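Uncharacterized hypothetical protein FTT_1539c (Francisella tularensis subsp. tularensis, PDB 4QVR) is of unknown function but carries a DUF6844 domain and a signal sequence, consistent with a role outside the cytoplasm. Local coordinates at residues 131-134 and 135-139; 409-412 and 413-417. One frame throughout, in Å; residues are numbered along the deposited sequence.

Contact 1: residues 131-134 and 135-139; sequences NSNY and VDSAQ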
loop_
_atom_site.group_PDB
_atom_site.type_symbol
_atom_site.label_atom_id
_atom_site.label_comp_id
_atom_site.label_asym_id
_atom_site.label_seq_id
_atom_site.Cartn_x
_atom_site.Cartn_y
_atom_site.Cartn_z
ATOM N N ASN A 131 -10.999 23.084 -7.064
ATOM C CA ASN A 131 -10.143 22.208 -6.269
ATOM C C ASN A 131 -10.761 21.856 -4.903
ATOM O O ASN A 131 -10.046 21.547 -3.950
ATOM C CB ASN A 131 -8.750 22.832 -6.107
ATOM C CG ASN A 131 -7.677 21.802 -5.750
ATOM O OD1 ASN A 131 -7.748 20.630 -6.156
ATOM N ND2 ASN A 131 -6.662 22.239 -5.009
ATOM N N SER A 132 -12.091 21.896 -4.816
ATOM C CA SER A 132 -12.784 21.566 -3.568
ATOM C C SER A 132 -12.811 20.061 -3.283
ATOM O O SER A 132 -13.084 19.664 -2.160
ATOM C CB SER A 132 -14.220 22.128 -3.543
ATOM O OG SER A 132 -15.052 21.536 -4.532
ATOM N N ASN A 133 -12.534 19.220 -4.278
ATOM C CA ASN A 133 -12.517 17.770 -4.040
ATOM C C ASN A 133 -11.086 17.234 -3.960
ATOM O O ASN A 133 -10.855 16.051 -4.156
ATOM C CB ASN A 133 -13.316 17.020 -5.113
ATOM C CG ASN A 133 -12.697 17.137 -6.480
ATOM O OD1 ASN A 133 -11.807 17.950 -6.695
ATOM N ND2 ASN A 133 -13.187 16.352 -7.417
ATOM N N TYR A 134 -10.137 18.125 -3.666
ATOM C CA TYR A 134 -8.751 17.779 -3.541
ATOM C C TYR A 134 -8.508 16.606 -2.592
ATOM O O TYR A 134 -7.791 15.678 -2.931
ATOM C CB TYR A 134 -7.924 18.991 -3.050
ATOM C CG TYR A 134 -6.542 18.589 -2.556
ATOM C CD1 TYR A 134 -5.523 18.264 -3.450
ATOM C CD2 TYR A 134 -6.263 18.490 -1.194
ATOM C CE1 TYR A 134 -4.261 17.873 -2.997
ATOM C CE2 TYR A 134 -5.004 18.075 -0.737
ATOM C CZ TYR A 134 -4.000 17.777 -1.645
ATOM O OH TYR A 134 -2.729 17.386 -1.198
ATOM N N VAL A 135 -9.077 16.649 -1.396
ATOM C CA VAL A 135 -8.846 15.565 -0.435
ATOM C C VAL A 135 -9.304 14.204 -0.931
ATOM O O VAL A 135 -8.568 13.219 -0.805
ATOM C CB VAL A 135 -9.450 15.837 0.935
ATOM C CG1 VAL A 135 -8.795 17.066 1.566
ATOM C CG2 VAL A 135 -10.960 16.034 0.834
ATOM N N ASP A 136 -10.482 14.152 -1.538
ATOM C CA ASP A 136 -11.034 12.918 -2.052
ATOM C C ASP A 136 -10.222 12.416 -3.220
ATOM O O ASP A 136 -10.000 11.216 -3.355
ATOM C CB ASP A 136 -12.491 13.124 -2.511
ATOM C CG ASP A 136 -13.459 13.300 -1.346
ATOM O OD1 ASP A 136 -13.182 12.777 -0.241
ATOM O OD2 ASP A 136 -14.518 13.928 -1.544
ATOM N N SER A 137 -9.789 13.344 -4.070
ATOM C CA SER A 137 -9.021 13.007 -5.227
ATOM C C SER A 137 -7.628 12.523 -4.827
ATOM O O SER A 137 -7.116 11.551 -5.396
ATOM C CB SER A 137 -8.934 14.202 -6.180
ATOM O OG SER A 137 -10.201 14.513 -6.694
ATOM N N ALA A 138 -7.034 13.176 -3.839
ATOM C CA ALA A 138 -5.713 12.783 -3.364
ATOM C C ALA A 138 -5.756 11.409 -2.724
ATOM O O ALA A 138 -4.871 10.592 -2.938
ATOM C CB ALA A 138 -5.159 13.819 -2.391
ATOM N N GLN A 139 -6.783 11.141 -1.934
ATOM C CA GLN A 139 -6.885 9.837 -1.297
ATOM C C GLN A 139 -7.047 8.739 -2.353
ATOM O O GLN A 139 -6.473 7.674 -2.233
ATOM C CB GLN A 139 -8.046 9.814 -0.333
ATOM C CG GLN A 139 -8.309 8.444 0.300
ATOM C CD GLN A 139 -7.171 7.969 1.152
ATOM O OE1 GLN A 139 -6.265 8.750 1.487
ATOM N NE2 GLN A 139 -7.208 6.691 1.547
HETATM O O HOH W 1 -10.961 18.932 -0.476
#
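The ring of Tyr-134 presents one face to the methyl group of Ala-138, one helical turn further on, whose CB stands 4.1 Å above the ring plane, offset toward the rim and nearest CE1 and CZ. The small methyl of alanine lets the ring face come to van der Waals distance. Val-135 N lies obliquely to the ring, and separately CD2 of Tyr-134 touches CG1 of Val-135 at 4.0 Å. With CG opposite the backbone nitrogen (chi1 165°), the ring swings past its own carbonyl carbon and follows the chain toward Ala-138.

The second flat group, the amide of Asn-133, sits at the N-cap position but makes no capping bond. Instead CG lies between the backbone nitrogen and carbonyl carbon (chi1 65°), and OD1 accepts a hydrogen bond from the backbone of Asn-128. ND2 lies near Ser-137 OG, at 3.6 Å. A type I turn from Asn-131 to Tyr-134 leads into the helix, whose first i to i+4 bonds run from Ser-137 N to Asn-133 O (2.9 Å) and from Ala-138 N to Tyr-134 O (2.8 Å). Ser-137 suits its buried place because its short hydroxyl has two backbone carbonyls in range, Asn-133 O at 3.0 Å from OG and Ser-126 O, and its single proton can go to either. At the first turn, a water accepts from Val-135 N and donates to Ser-132 O, occupying an amide that precedes the regular bonding pattern.

The contact thus starts helix 134-159 just after strand 117-126. Tyr-134 packs on Val-258 and Glu-260 of strand 251-261, at the other border of the same three-stranded antiparallel sheet, while Asp-136 reaches Met-359 on helix 349-370.

Contact 2: residues 409-412 and 413-417; sequences LSTY and YKTKA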
loop_
_atom_site.group_PDB
_atom_site.type_symbol
_atom_site.label_atom_id
_atom_site.label_comp_id
_atom_site.label_asym_id
_atom_site.label_seq_id
_atom_site.Cartn_x
_atom_site.Cartn_y
_atom_site.Cartn_z
ATOM N N LEU A 409 -6.734 -7.411 -7.610
ATOM C CA LEU A 409 -6.495 -6.993 -6.241
ATOM C C LEU A 409 -7.468 -5.867 -5.876
ATOM O O LEU A 409 -8.057 -5.852 -4.785
ATOM C CB LEU A 409 -5.038 -6.559 -6.135
ATOM C CG LEU A 409 -4.340 -6.400 -4.811
ATOM C CD1 LEU A 409 -4.462 -7.639 -3.934
ATOM C CD2 LEU A 409 -2.888 -6.107 -5.145
ATOM N N SER A 410 -7.644 -4.932 -6.801
ATOM C CA SER A 410 -8.595 -3.849 -6.618
ATOM C C SER A 410 -10.017 -4.413 -6.411
ATOM O O SER A 410 -10.808 -3.892 -5.614
ATOM C CB SER A 410 -8.587 -2.944 -7.842
ATOM O OG SER A 410 -9.604 -1.975 -7.726
ATOM N N THR A 411 -10.324 -5.485 -7.125
ATOM C CA THR A 411 -11.631 -6.113 -7.018
ATOM C C THR A 411 -11.789 -6.670 -5.608
ATOM O O THR A 411 -12.790 -6.406 -4.940
ATOM C CB THR A 411 -11.795 -7.239 -8.070
ATOM O OG1 THR A 411 -11.733 -6.674 -9.387
ATOM C CG2 THR A 411 -13.116 -7.967 -7.908
ATOM N N TYR A 412 -10.772 -7.414 -5.164
ATOM C CA TYR A 412 -10.760 -8.040 -3.843
ATOM C C TYR A 412 -10.928 -7.042 -2.717
ATOM O O TYR A 412 -11.618 -7.335 -1.754
ATOM C CB TYR A 412 -9.470 -8.827 -3.644
ATOM C CG TYR A 412 -9.222 -9.317 -2.233
ATOM C CD1 TYR A 412 -9.827 -10.484 -1.755
ATOM C CD2 TYR A 412 -8.355 -8.627 -1.382
ATOM C CE1 TYR A 412 -9.589 -10.939 -0.462
ATOM C CE2 TYR A 412 -8.104 -9.070 -0.094
ATOM C CZ TYR A 412 -8.715 -10.224 0.365
ATOM O OH TYR A 412 -8.470 -10.660 1.657
ATOM N N TYR A 413 -10.309 -5.872 -2.815
ATOM C CA TYR A 413 -10.469 -4.903 -1.748
ATOM C C TYR A 413 -11.891 -4.344 -1.725
ATOM O O TYR A 413 -12.484 -4.210 -0.658
ATOM C CB TYR A 413 -9.440 -3.764 -1.807
ATOM C CG TYR A 413 -8.013 -4.171 -1.482
ATOM C CD1 TYR A 413 -7.703 -4.803 -0.284
ATOM C CD2 TYR A 413 -6.961 -3.849 -2.341
ATOM C CE1 TYR A 413 -6.391 -5.163 0.016
ATOM C CE2 TYR A 413 -5.649 -4.187 -2.043
ATOM C CZ TYR A 413 -5.368 -4.848 -0.864
ATOM O OH TYR A 413 -4.069 -5.199 -0.568
ATOM N N LYS A 414 -12.451 -4.042 -2.896
ATOM C CA LYS A 414 -13.813 -3.499 -2.956
ATOM C C LYS A 414 -14.846 -4.485 -2.434
ATOM O O LYS A 414 -15.778 -4.074 -1.776
ATOM C CB LYS A 414 -14.179 -3.026 -4.374
ATOM C CG LYS A 414 -13.383 -1.799 -4.835
ATOM C CD LYS A 414 -13.725 -1.344 -6.253
ATOM C CE LYS A 414 -15.145 -0.811 -6.364
ATOM N NZ LYS A 414 -15.488 -0.387 -7.749
ATOM N N THR A 415 -14.665 -5.781 -2.691
ATOM C CA THR A 415 -15.635 -6.793 -2.235
ATOM C C THR A 415 -15.424 -7.352 -0.823
ATOM O O THR A 415 -16.389 -7.763 -0.201
ATOM C CB THR A 415 -15.744 -8.005 -3.205
ATOM O OG1 THR A 415 -14.513 -8.733 -3.236
ATOM C CG2 THR A 415 -16.116 -7.555 -4.612
ATOM N N LYS A 416 -14.201 -7.373 -0.296
ATOM C CA LYS A 416 -14.009 -7.959 1.037
ATOM C C LYS A 416 -14.855 -7.261 2.092
ATOM O O LYS A 416 -14.971 -6.033 2.109
ATOM C CB LYS A 416 -12.541 -8.024 1.480
ATOM C CG LYS A 416 -12.410 -8.791 2.791
ATOM C CD LYS A 416 -11.058 -9.438 3.017
ATOM C CE LYS A 416 -11.137 -10.458 4.158
ATOM N NZ LYS A 416 -9.869 -11.216 4.380
ATOM N N ALA A 417 -15.427 -8.077 2.972
ATOM C CA ALA A 417 -16.317 -7.622 4.024
ATOM C C ALA A 417 -15.633 -6.840 5.139
ATOM O O ALA A 417 -14.449 -7.016 5.428
ATOM C CB ALA A 417 -17.071 -8.810 4.608
#
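Tyr-412 and Lys-416 run side by side, pointing the same way, one turn apart where the helix ends. The aliphatic part of the lysine follows the phenol, with CD of Lys-416 3.6 Å from CZ of Tyr-412, and its ammonium donates a hydrogen bond from NZ to Tyr-412 OH (3.1 Å). Lysine suits this place: with CG opposite the backbone nitrogen and beside the carbonyl carbon (chi1 -173°), and the chain extended beyond it, the side chain is long enough to carry the charge to the end of the ring. There NZ forms a salt bridge with Glu-376, and the phenol oxygen is hydrogen-bonded to Ala-369 O, so both polar ends are fixed from outside.

The rings of Tyr-412 and Tyr-413 are set obliquely, with planes at 57° and centroids 5.8 Å apart; CD2 of Tyr-412 touches CD1 of Tyr-413 at 4.0 Å. Tyr-413 has a different rotation about its first bond: its CG is anti to the carbonyl carbon and beside the backbone N (chi1 -70°), which sends its ring back along the helix beside Leu-409. These two side chains also point the same way, and the branched CG of Leu-409 rests 3.8 Å from CE2 of Tyr-413. The phenol of Tyr-413 ends in a hydrogen bond with Gln-150.

Beneath the side chains the i to i+4 ladder continues to the terminus, where Lys-416 N reaches Tyr-412 O at 3.0 Å before Lys-416 departs from helical geometry. Thr-415 adds a weak bond from OG1 to Thr-411 O, a carbonyl that also receives Thr-415 N.

This end of helix 402-415 lies over two others. Leu-409, Ser-410 and Tyr-413 pack on Ile-147 and Gln-150 of helix 134-159, while Tyr-413 and Lys-416 touch Ala-369 on helix 349-370.

From the N terminus, contact 1 comes first, where the loop after strand 117-126 turns into helix 134-159; contact 2 follows much later, at the end of helix 402-415 ahead of strand 424-433. Each is local, closing a single helical turn and no long loop, so the two stand in series and neither nest nor cross. Their centres lie 22 Å apart and their nearest atoms about 11 Å. Helix 134-159 joins them: contact 1 forms its start, and contact 2 packs on it further along. Helix 349-370 also meets both, so these helices link the three-stranded sheet to the region leading into the four-stranded one.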